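PDB 2BPS: ESX secretion system protein YukD from Bacillus subtilis, which is required for secretion of YukE and is probably a component or regulator of the ESX/ESAT-6-like secretion system. Local coordinates for residues H1-I9 / F19-H27; R47-K57 / G71-L81. All coordinates share one frame; numbering follows the deposited sequence.

Interaction 1 of 2, residues H1-I9 / F19-H27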
loop_
_atom_site.group_PDB
_atom_site.type_symbol
_atom_site.label_atom_id
_atom_site.label_comp_id
_atom_site.label_asym_id
_atom_site.label_seq_id
_atom_site.Cartn_x
_atom_site.Cartn_y
_atom_site.Cartn_z
ATOM N N HIS A 1 0.225 -12.485 14.966
ATOM C CA HIS A 1 1.110 -11.347 15.367
ATOM C C HIS A 1 0.764 -10.038 14.632
ATOM O O HIS A 1 0.824 -9.985 13.403
ATOM C CB HIS A 1 2.579 -11.710 15.099
ATOM C CG HIS A 1 3.537 -10.599 15.401
ATOM N ND1 HIS A 1 3.669 -10.051 16.659
ATOM C CD2 HIS A 1 4.381 -9.905 14.598
ATOM C CE1 HIS A 1 4.549 -9.065 16.619
ATOM N NE2 HIS A 1 4.995 -8.956 15.380
ATOM N N GLY A 2 0.403 -8.992 15.383
ATOM C CA GLY A 2 0.071 -7.708 14.775
ATOM C C GLY A 2 -1.331 -7.181 15.055
ATOM O O GLY A 2 -1.809 -7.239 16.187
ATOM N N SER A 3 -1.979 -6.649 14.021
ATOM C CA SER A 3 -3.342 -6.118 14.120
ATOM C C SER A 3 -3.897 -5.833 12.713
ATOM O O SER A 3 -3.282 -5.107 11.931
ATOM C CB SER A 3 -3.358 -4.847 14.975
ATOM O OG SER A 3 -4.684 -4.490 15.325
ATOM N N TYR A 4 -5.056 -6.410 12.400
ATOM C CA TYR A 4 -5.678 -6.261 11.082
ATOM C C TYR A 4 -6.257 -4.895 10.780
ATOM O O TYR A 4 -6.970 -4.323 11.596
ATOM C CB TYR A 4 -6.776 -7.319 10.885
ATOM C CG TYR A 4 -6.245 -8.717 10.658
ATOM C CD1 TYR A 4 -6.754 -9.806 11.365
ATOM C CD2 TYR A 4 -5.193 -8.942 9.771
ATOM C CE1 TYR A 4 -6.221 -11.081 11.203
ATOM C CE2 TYR A 4 -4.654 -10.211 9.600
ATOM C CZ TYR A 4 -5.168 -11.272 10.322
ATOM O OH TYR A 4 -4.590 -12.505 10.183
ATOM N N ILE A 5 -5.948 -4.382 9.592
ATOM C CA ILE A 5 -6.455 -3.087 9.150
ATOM C C ILE A 5 -7.047 -3.186 7.745
ATOM O O ILE A 5 -6.561 -3.934 6.909
ATOM C CB ILE A 5 -5.345 -2.006 9.131
ATOM C CG1 ILE A 5 -4.297 -2.345 8.077
ATOM C CG2 ILE A 5 -4.672 -1.926 10.477
ATOM C CD1 ILE A 5 -3.219 -1.312 7.944
ATOM N N ASP A 6 -8.110 -2.437 7.502
ATOM C CA ASP A 6 -8.758 -2.417 6.199
ATOM C C ASP A 6 -8.323 -1.157 5.503
ATOM O O ASP A 6 -8.610 -0.063 5.971
ATOM C CB ASP A 6 -10.268 -2.374 6.340
ATOM C CG ASP A 6 -10.855 -3.708 6.684
ATOM O OD1 ASP A 6 -12.095 -3.784 6.773
ATOM O OD2 ASP A 6 -10.090 -4.678 6.862
ATOM N N ILE A 7 -7.642 -1.299 4.379
ATOM C CA ILE A 7 -7.183 -0.129 3.653
ATOM C C ILE A 7 -7.561 -0.221 2.181
ATOM O O ILE A 7 -8.200 -1.190 1.758
ATOM C CB ILE A 7 -5.655 0.029 3.794
ATOM C CG1 ILE A 7 -4.949 -1.207 3.229
ATOM C CG2 ILE A 7 -5.309 0.242 5.259
ATOM C CD1 ILE A 7 -3.443 -1.168 3.339
ATOM N N THR A 8 -7.186 0.801 1.417
ATOM C CA THR A 8 -7.459 0.836 -0.011
ATOM C C THR A 8 -6.167 1.077 -0.765
ATOM O O THR A 8 -5.392 1.965 -0.402
ATOM C CB THR A 8 -8.406 1.961 -0.367
ATOM O OG1 THR A 8 -9.625 1.768 0.328
ATOM C CG2 THR A 8 -8.692 1.971 -1.839
ATOM N N ILE A 9 -5.930 0.292 -1.810
ATOM C CA ILE A 9 -4.733 0.468 -2.606
ATOM C C ILE A 9 -5.109 1.096 -3.943
ATOM O O ILE A 9 -6.015 0.623 -4.633
ATOM C CB ILE A 9 -4.030 -0.860 -2.828
ATOM C CG1 ILE A 9 -3.891 -1.595 -1.486
ATOM C CG2 ILE A 9 -2.676 -0.619 -3.462
ATOM C CD1 ILE A 9 -3.289 -0.770 -0.344
ATOM N N PHE A 19 -8.278 -1.334 -5.385
ATOM C CA PHE A 19 -8.899 -2.425 -4.655
ATOM C C PHE A 19 -8.740 -2.256 -3.153
ATOM O O PHE A 19 -7.910 -1.479 -2.703
ATOM C CB PHE A 19 -8.307 -3.759 -5.088
ATOM C CG PHE A 19 -6.863 -3.911 -4.759
ATOM C CD1 PHE A 19 -5.898 -3.237 -5.487
ATOM C CD2 PHE A 19 -6.462 -4.737 -3.715
ATOM C CE1 PHE A 19 -4.542 -3.386 -5.184
ATOM C CE2 PHE A 19 -5.111 -4.889 -3.405
ATOM C CZ PHE A 19 -4.149 -4.213 -4.141
ATOM N N ASP A 20 -9.554 -2.973 -2.385
ATOM C CA ASP A 20 -9.477 -2.909 -0.932
ATOM C C ASP A 20 -8.702 -4.118 -0.414
ATOM O O ASP A 20 -8.754 -5.204 -1.000
ATOM C CB ASP A 20 -10.880 -2.851 -0.314
ATOM C CG ASP A 20 -11.542 -1.496 -0.515
ATOM O OD1 ASP A 20 -10.813 -0.533 -0.839
ATOM O OD2 ASP A 20 -12.776 -1.382 -0.341
ATOM N N LEU A 21 -7.988 -3.928 0.689
ATOM C CA LEU A 21 -7.164 -4.991 1.253
ATOM C C LEU A 21 -7.205 -5.022 2.778
ATOM O O LEU A 21 -7.246 -3.979 3.422
ATOM C CB LEU A 21 -5.718 -4.778 0.776
ATOM C CG LEU A 21 -4.545 -5.754 0.925
ATOM C CD1 LEU A 21 -3.468 -5.125 1.800
ATOM C CD2 LEU A 21 -5.028 -7.076 1.462
ATOM N N ARG A 22 -7.220 -6.223 3.347
ATOM C CA ARG A 22 -7.185 -6.388 4.796
ATOM C C ARG A 22 -5.973 -7.243 5.138
ATOM O O ARG A 22 -5.884 -8.403 4.724
ATOM C CB ARG A 22 -8.431 -7.089 5.333
ATOM C CG ARG A 22 -8.258 -7.493 6.803
ATOM C CD ARG A 22 -9.477 -8.182 7.369
ATOM N NE ARG A 22 -10.609 -7.269 7.456
ATOM C CZ ARG A 22 -11.824 -7.626 7.854
ATOM N NH1 ARG A 22 -12.794 -6.730 7.906
ATOM N NH2 ARG A 22 -12.069 -8.882 8.198
ATOM N N LEU A 23 -5.043 -6.673 5.893
ATOM C CA LEU A 23 -3.847 -7.403 6.276
ATOM C C LEU A 23 -3.357 -6.939 7.640
ATOM O O LEU A 23 -3.822 -5.932 8.172
ATOM C CB LEU A 23 -2.739 -7.199 5.236
ATOM C CG LEU A 23 -1.874 -5.943 5.348
ATOM C CD1 LEU A 23 -0.776 -6.002 4.296
ATOM C CD2 LEU A 23 -2.729 -4.701 5.176
ATOM N N SER A 24 -2.416 -7.691 8.201
ATOM C CA SER A 24 -1.852 -7.354 9.495
ATOM C C SER A 24 -0.892 -6.178 9.357
ATOM O O SER A 24 -0.029 -6.169 8.475
ATOM C CB SER A 24 -1.116 -8.554 10.072
ATOM O OG SER A 24 -0.557 -8.215 11.325
ATOM N N ASP A 25 -1.036 -5.195 10.242
ATOM C CA ASP A 25 -0.200 -4.014 10.181
ATOM C C ASP A 25 1.252 -4.216 10.574
ATOM O O ASP A 25 2.020 -3.253 10.579
ATOM C CB ASP A 25 -0.804 -2.877 11.012
ATOM C CG ASP A 25 -0.862 -3.190 12.490
ATOM O OD1 ASP A 25 -0.099 -4.065 12.957
ATOM O OD2 ASP A 25 -1.665 -2.538 13.188
ATOM N N TYR A 26 1.646 -5.443 10.908
ATOM C CA TYR A 26 3.049 -5.664 11.254
ATOM C C TYR A 26 3.818 -5.889 9.954
ATOM O O TYR A 26 5.021 -6.153 9.958
ATOM C CB TYR A 26 3.237 -6.870 12.183
ATOM C CG TYR A 26 3.275 -8.208 11.474
ATOM C CD1 TYR A 26 2.099 -8.820 11.041
ATOM C CD2 TYR A 26 4.486 -8.876 11.247
ATOM C CE1 TYR A 26 2.111 -10.071 10.403
ATOM C CE2 TYR A 26 4.509 -10.132 10.604
ATOM C CZ TYR A 26 3.311 -10.721 10.187
ATOM O OH TYR A 26 3.290 -11.953 9.564
ATOM N N HIS A 27 3.106 -5.780 8.840
ATOM C CA HIS A 27 3.716 -5.956 7.544
ATOM C C HIS A 27 4.376 -4.673 7.073
ATOM O O HIS A 27 3.975 -3.570 7.471
ATOM C CB HIS A 27 2.669 -6.353 6.517
ATOM C CG HIS A 27 2.408 -7.818 6.453
ATOM N ND1 HIS A 27 1.168 -8.362 6.708
ATOM C CD2 HIS A 27 3.215 -8.854 6.125
ATOM C CE1 HIS A 27 1.221 -9.670 6.537
ATOM N NE2 HIS A 27 2.452 -9.992 6.181
#
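Leu23 lays its CD2 methyl between two isoleucines of the neighbouring strand, 4.0 Å from CD1 of Ile7 and close to CG1 of Ile5. Farther along the same face, Ile9 places CB over the ring of Phe19, a CH-pi contact with CB 3.9 Å from the ring centroid. The Phe19 ring gets there because CG stands between backbone N and carbonyl carbon (chi1 65°), which turns it alongside Ile9. Helix 31-39 lies against part of this face: Val32 meets Ile7 and Ile9, and Ala36 meets Phe19; Ile5, beyond it, meets Ile72. Between the two faces run paired backbone hydrogen bonds of Ile5 with Leu23, Ile7 with Leu21 and Ile9 with Phe19, the antiparallel ladder of the N-terminal hairpin of a ubiquitin-like fold. Past the strands, Asp25 N adds a bond to Ser3 O (2.8 Å).

Polar groups hold the other face. Arg22 grips Asp6 side-on: NE reaches OD2 at 2.7 Å and NH1 reaches OD1 at 3.2 Å, each on a syn lone pair, with the two planes only 11° apart. A bend at chi3 (-67°) swings the guanidinium beside the carboxylate. Were Asp6 an alanine, the Arg22 guanidinium would probably lose its anionic mate across the strands and be able to turn. Next along, Thr8 OG1 donates to Asp20 OD1 (2.8 Å) from above the carboxylate plane, while Tyr4 lays its ring edge against the Leu23-Ser24 peptide. At the far end, the edge of the poorly ordered His1 ring meets the Tyr26 face in an offset edge-to-face pair, centroids 5.0 Å apart.

The hairpin is thus two-sided: hydrocarbon on one face packs partly against the helix, while the cross-strand salt bridge and hydroxyl-carboxylate bond add polar ties on the other.

Interaction 2 of 2, residues R47-K57 / G71-L81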
loop_
_atom_site.group_PDB
_atom_site.type_symbol
_atom_site.label_atom_id
_atom_site.label_comp_id
_atom_site.label_asym_id
_atom_site.label_seq_id
_atom_site.Cartn_x
_atom_site.Cartn_y
_atom_site.Cartn_z
ATOM N N ARG A 47 7.722 0.420 -9.462
ATOM C CA ARG A 47 8.902 1.265 -9.454
ATOM C C ARG A 47 9.755 1.019 -8.226
ATOM O O ARG A 47 9.249 0.840 -7.121
ATOM C CB ARG A 47 8.488 2.730 -9.509
ATOM C CG ARG A 47 9.624 3.691 -9.797
ATOM C CD ARG A 47 9.071 5.084 -10.011
ATOM N NE ARG A 47 7.794 5.008 -10.717
ATOM C CZ ARG A 47 7.057 6.057 -11.065
ATOM N NH1 ARG A 47 5.904 5.870 -11.702
ATOM N NH2 ARG A 47 7.471 7.291 -10.783
ATOM N N GLU A 48 11.061 1.014 -8.441
ATOM C CA GLU A 48 12.024 0.798 -7.377
ATOM C C GLU A 48 11.805 1.818 -6.268
ATOM O O GLU A 48 11.172 2.852 -6.482
ATOM C CB GLU A 48 13.440 0.913 -7.951
ATOM C CG GLU A 48 14.554 0.998 -6.922
ATOM C CD GLU A 48 15.084 2.414 -6.748
ATOM O OE1 GLU A 48 15.897 2.638 -5.822
ATOM O OE2 GLU A 48 14.691 3.298 -7.541
ATOM N N GLY A 49 12.322 1.522 -5.083
ATOM C CA GLY A 49 12.163 2.433 -3.968
ATOM C C GLY A 49 10.960 2.054 -3.135
ATOM O O GLY A 49 10.969 2.195 -1.911
ATOM N N HIS A 50 9.923 1.565 -3.806
ATOM C CA HIS A 50 8.690 1.165 -3.143
ATOM C C HIS A 50 8.141 2.278 -2.251
ATOM O O HIS A 50 7.989 2.106 -1.045
ATOM C CB HIS A 50 8.926 -0.098 -2.308
ATOM C CG HIS A 50 9.293 -1.301 -3.123
ATOM N ND1 HIS A 50 8.720 -1.573 -4.347
ATOM C CD2 HIS A 50 10.140 -2.327 -2.867
ATOM C CE1 HIS A 50 9.197 -2.715 -4.811
ATOM N NE2 HIS A 50 10.059 -3.193 -3.931
ATOM N N TRP A 51 7.837 3.423 -2.848
ATOM C CA TRP A 51 7.312 4.536 -2.075
ATOM C C TRP A 51 5.790 4.620 -2.159
ATOM O O TRP A 51 5.190 4.462 -3.232
ATOM C CB TRP A 51 7.951 5.857 -2.529
ATOM C CG TRP A 51 9.444 5.867 -2.385
ATOM C CD1 TRP A 51 10.360 5.498 -3.330
ATOM C CD2 TRP A 51 10.196 6.197 -1.209
ATOM N NE1 TRP A 51 11.634 5.574 -2.815
ATOM C CE2 TRP A 51 11.562 5.999 -1.516
ATOM C CE3 TRP A 51 9.850 6.636 0.073
ATOM C CZ2 TRP A 51 12.583 6.227 -0.586
ATOM C CZ3 TRP A 51 10.867 6.862 1.001
ATOM C CH2 TRP A 51 12.216 6.657 0.664
ATOM N N ILE A 52 5.184 4.861 -0.998
ATOM C CA ILE A 52 3.738 4.971 -0.843
ATOM C C ILE A 52 3.348 6.328 -0.291
ATOM O O ILE A 52 4.053 6.916 0.527
ATOM C CB ILE A 52 3.189 3.886 0.134
ATOM C CG1 ILE A 52 2.929 2.591 -0.623
ATOM C CG2 ILE A 52 1.924 4.365 0.827
ATOM C CD1 ILE A 52 4.174 1.929 -1.118
ATOM N N ARG A 53 2.202 6.810 -0.742
ATOM C CA ARG A 53 1.676 8.085 -0.291
ATOM C C ARG A 53 0.327 7.825 0.328
ATOM O O ARG A 53 -0.542 7.261 -0.328
ATOM C CB ARG A 53 1.488 9.022 -1.472
ATOM C CG ARG A 53 0.762 10.279 -1.110
ATOM C CD ARG A 53 0.268 11.015 -2.342
ATOM N NE ARG A 53 -0.476 12.201 -1.934
ATOM C CZ ARG A 53 -1.535 12.681 -2.571
ATOM N NH1 ARG A 53 -2.144 13.765 -2.111
ATOM N NH2 ARG A 53 -1.987 12.078 -3.664
ATOM N N VAL A 54 0.140 8.197 1.589
ATOM C CA VAL A 54 -1.169 8.002 2.190
ATOM C C VAL A 54 -1.955 9.232 1.814
ATOM O O VAL A 54 -1.851 10.277 2.441
ATOM C CB VAL A 54 -1.118 7.882 3.697
ATOM C CG1 VAL A 54 -2.533 7.751 4.240
ATOM C CG2 VAL A 54 -0.292 6.672 4.079
ATOM N N VAL A 55 -2.730 9.080 0.755
ATOM C CA VAL A 55 -3.535 10.144 0.198
ATOM C C VAL A 55 -4.302 11.006 1.193
ATOM O O VAL A 55 -4.163 12.230 1.208
ATOM C CB VAL A 55 -4.510 9.548 -0.808
ATOM C CG1 VAL A 55 -5.311 10.641 -1.467
ATOM C CG2 VAL A 55 -3.732 8.736 -1.836
ATOM N N ASN A 56 -5.117 10.364 2.016
ATOM C CA ASN A 56 -5.930 11.073 2.989
ATOM C C ASN A 56 -5.104 11.809 4.039
ATOM O O ASN A 56 -5.630 12.647 4.774
ATOM C CB ASN A 56 -6.901 10.092 3.664
ATOM C CG ASN A 56 -6.198 8.880 4.272
ATOM O OD1 ASN A 56 -6.058 8.772 5.490
ATOM N ND2 ASN A 56 -5.757 7.962 3.419
ATOM N N LYS A 57 -3.816 11.502 4.108
ATOM C CA LYS A 57 -2.958 12.153 5.078
ATOM C C LYS A 57 -1.819 12.883 4.424
ATOM O O LYS A 57 -0.969 13.434 5.107
ATOM C CB LYS A 57 -2.406 11.131 6.065
ATOM C CG LYS A 57 -3.419 10.683 7.087
ATOM C CD LYS A 57 -2.896 9.543 7.930
ATOM C CE LYS A 57 -3.964 9.055 8.920
ATOM N NZ LYS A 57 -3.590 7.756 9.569
ATOM N N GLY A 71 1.363 4.580 11.415
ATOM C CA GLY A 71 0.041 5.001 11.842
ATOM C C GLY A 71 -1.022 4.711 10.803
ATOM O O GLY A 71 -2.127 5.230 10.876
ATOM N N ILE A 72 -0.685 3.879 9.827
ATOM C CA ILE A 72 -1.620 3.514 8.778
ATOM C C ILE A 72 -2.716 2.612 9.351
ATOM O O ILE A 72 -2.432 1.553 9.901
ATOM C CB ILE A 72 -0.850 2.825 7.632
ATOM C CG1 ILE A 72 -0.012 3.886 6.913
ATOM C CG2 ILE A 72 -1.803 2.106 6.688
ATOM C CD1 ILE A 72 0.922 3.352 5.873
ATOM N N THR A 73 -3.969 3.048 9.233
ATOM C CA THR A 73 -5.112 2.297 9.769
ATOM C C THR A 73 -6.267 2.216 8.799
ATOM O O THR A 73 -6.210 2.769 7.702
ATOM C CB THR A 73 -5.681 2.957 11.018
ATOM O OG1 THR A 73 -4.832 4.047 11.387
ATOM C CG2 THR A 73 -5.795 1.948 12.160
ATOM N N ASN A 74 -7.334 1.556 9.235
ATOM C CA ASN A 74 -8.513 1.400 8.406
ATOM C C ASN A 74 -8.908 2.750 7.842
ATOM O O ASN A 74 -8.764 3.761 8.516
ATOM C CB ASN A 74 -9.663 0.828 9.228
ATOM C CG ASN A 74 -9.180 -0.044 10.371
ATOM O OD1 ASN A 74 -8.703 0.463 11.384
ATOM N ND2 ASN A 74 -9.285 -1.359 10.210
ATOM N N GLY A 75 -9.391 2.763 6.601
ATOM C CA GLY A 75 -9.801 4.007 5.982
ATOM C C GLY A 75 -8.710 4.622 5.130
ATOM O O GLY A 75 -9.006 5.306 4.149
ATOM N N ASP A 76 -7.452 4.392 5.501
ATOM C CA ASP A 76 -6.318 4.927 4.745
ATOM C C ASP A 76 -6.275 4.436 3.293
ATOM O O ASP A 76 -6.589 3.280 2.990
ATOM C CB ASP A 76 -4.990 4.568 5.435
ATOM C CG ASP A 76 -4.727 5.410 6.665
ATOM O OD1 ASP A 76 -5.575 6.278 6.957
ATOM O OD2 ASP A 76 -3.682 5.207 7.329
ATOM N N ARG A 77 -5.885 5.332 2.396
ATOM C CA ARG A 77 -5.780 4.999 0.987
ATOM C C ARG A 77 -4.304 5.107 0.639
ATOM O O ARG A 77 -3.712 6.185 0.768
ATOM C CB ARG A 77 -6.596 5.992 0.154
ATOM C CG ARG A 77 -6.708 5.667 -1.325
ATOM C CD ARG A 77 -7.381 6.824 -2.044
ATOM N NE ARG A 77 -7.643 6.553 -3.460
ATOM C CZ ARG A 77 -8.836 6.232 -3.962
ATOM N NH1 ARG A 77 -8.968 6.006 -5.266
ATOM N NH2 ARG A 77 -9.898 6.143 -3.166
ATOM N N LEU A 78 -3.697 3.997 0.229
ATOM C CA LEU A 78 -2.282 4.035 -0.126
ATOM C C LEU A 78 -2.115 4.126 -1.635
ATOM O O LEU A 78 -2.576 3.267 -2.386
ATOM C CB LEU A 78 -1.526 2.805 0.403
ATOM C CG LEU A 78 -1.593 2.454 1.894
ATOM C CD1 LEU A 78 -0.422 1.541 2.239
ATOM C CD2 LEU A 78 -1.544 3.701 2.750
ATOM N N GLU A 79 -1.459 5.188 -2.070
ATOM C CA GLU A 79 -1.216 5.415 -3.480
ATOM C C GLU A 79 0.203 4.930 -3.698
ATOM O O GLU A 79 1.137 5.450 -3.087
ATOM C CB GLU A 79 -1.334 6.915 -3.773
ATOM C CG GLU A 79 -1.234 7.358 -5.211
ATOM C CD GLU A 79 -1.310 8.886 -5.335
ATOM O OE1 GLU A 79 -0.255 9.548 -5.526
ATOM O OE2 GLU A 79 -2.433 9.429 -5.225
ATOM N N ILE A 80 0.361 3.902 -4.525
ATOM C CA ILE A 80 1.687 3.378 -4.824
ATOM C C ILE A 80 2.309 4.325 -5.831
ATOM O O ILE A 80 1.701 4.633 -6.855
ATOM C CB ILE A 80 1.617 1.980 -5.451
ATOM C CG1 ILE A 80 1.173 0.962 -4.395
ATOM C CG2 ILE A 80 2.969 1.609 -6.043
ATOM C CD1 ILE A 80 0.782 -0.391 -4.959
ATOM N N LEU A 81 3.509 4.805 -5.542
ATOM C CA LEU A 81 4.146 5.722 -6.463
ATOM C C LEU A 81 4.954 4.924 -7.470
ATOM O O LEU A 81 5.310 3.761 -7.167
ATOM C CB LEU A 81 5.058 6.700 -5.713
ATOM C CG LEU A 81 4.464 7.566 -4.591
ATOM C CD1 LEU A 81 5.569 8.350 -3.941
ATOM C CD2 LEU A 81 3.404 8.513 -5.124
ATOM O OXT LEU A 81 5.226 5.483 -8.550
HETATM O O HOH W 1 8.105 4.010 -5.554
#
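Glu79 runs alongside Arg53 on one face of the strand pair, with Val55, just past strand 51-54, at its base. Its CB lies 3.6 Å from Val55 CG2 and close to the carbonyl oxygen of Arg53. With CG anti to the backbone N (chi1 -175°) and the chain extended beyond it, the carboxylate travels out beside the arginine. Glu79 CD lies by the aliphatic CD of Arg53, which OE1 of Glu79 approaches to 3.5 Å. Glu79 OE2, also near Val55 CG2, makes the salt bridge, 3.1 Å from Arg53 NH2, but the hydrogen bond within it is weak: the angle at H is 129° and the two planes stand 65° apart. Arg53 NH1 has a second, long and weak ion pair with Asp58.

Beneath, these residues form a hydrogen-bonded antiparallel pair, each N bonded to the other's O; Leu81 N to Trp51 O and Val55 N to Arg77 O extend the ladder. On the opposite, hydrocarbon face, Val54 CG2 meets Leu78 CD2 at 3.5 Å and Ile72 CD1 at 4.0 Å, and Ile52 CG2 packs on Leu78 CB, with Val32 and Ile33 of helix 31-39 alongside. At the ends, Lys57 NZ makes a weak salt bridge with Asp76 OD2 (3.4 Å), and OXT of Leu81 lies over a face of the poorly ordered Arg47 guanidinium, a bridge of charges only, no N-H pointing at it.

The pairing therefore rests mainly on backbone bonds and the apolar face; the salt bridges, bent, long or without a directed N-H, are likely to add charge attraction more than directed bonding.

How the interactions relate
Interaction 1 closes the hairpin of strands 4-10 and 18-24, with 18-24 at an edge of the sheet; interaction 2 pairs strands 51-54 and 77-80 in its interior. Both are partly buried, with mostly buried apolar sides and generally more exposed polar groups, although Glu79 and Asp76 are buried. Strands 4-10 and 77-80 run parallel, joined by probable hydrogen bonds between Thr8 O and Leu78 N and between Thr8 N and Asp76 O. Both contacts turn apolar faces to helix 31-39, as in the beta-grasp fold of ubiquitin, with Ile9 touching Leu78 and Ile80. The hairpin carries a straight, two-bond salt bridge, whereas residues 47-57 and 71-81 share looser ion pairs.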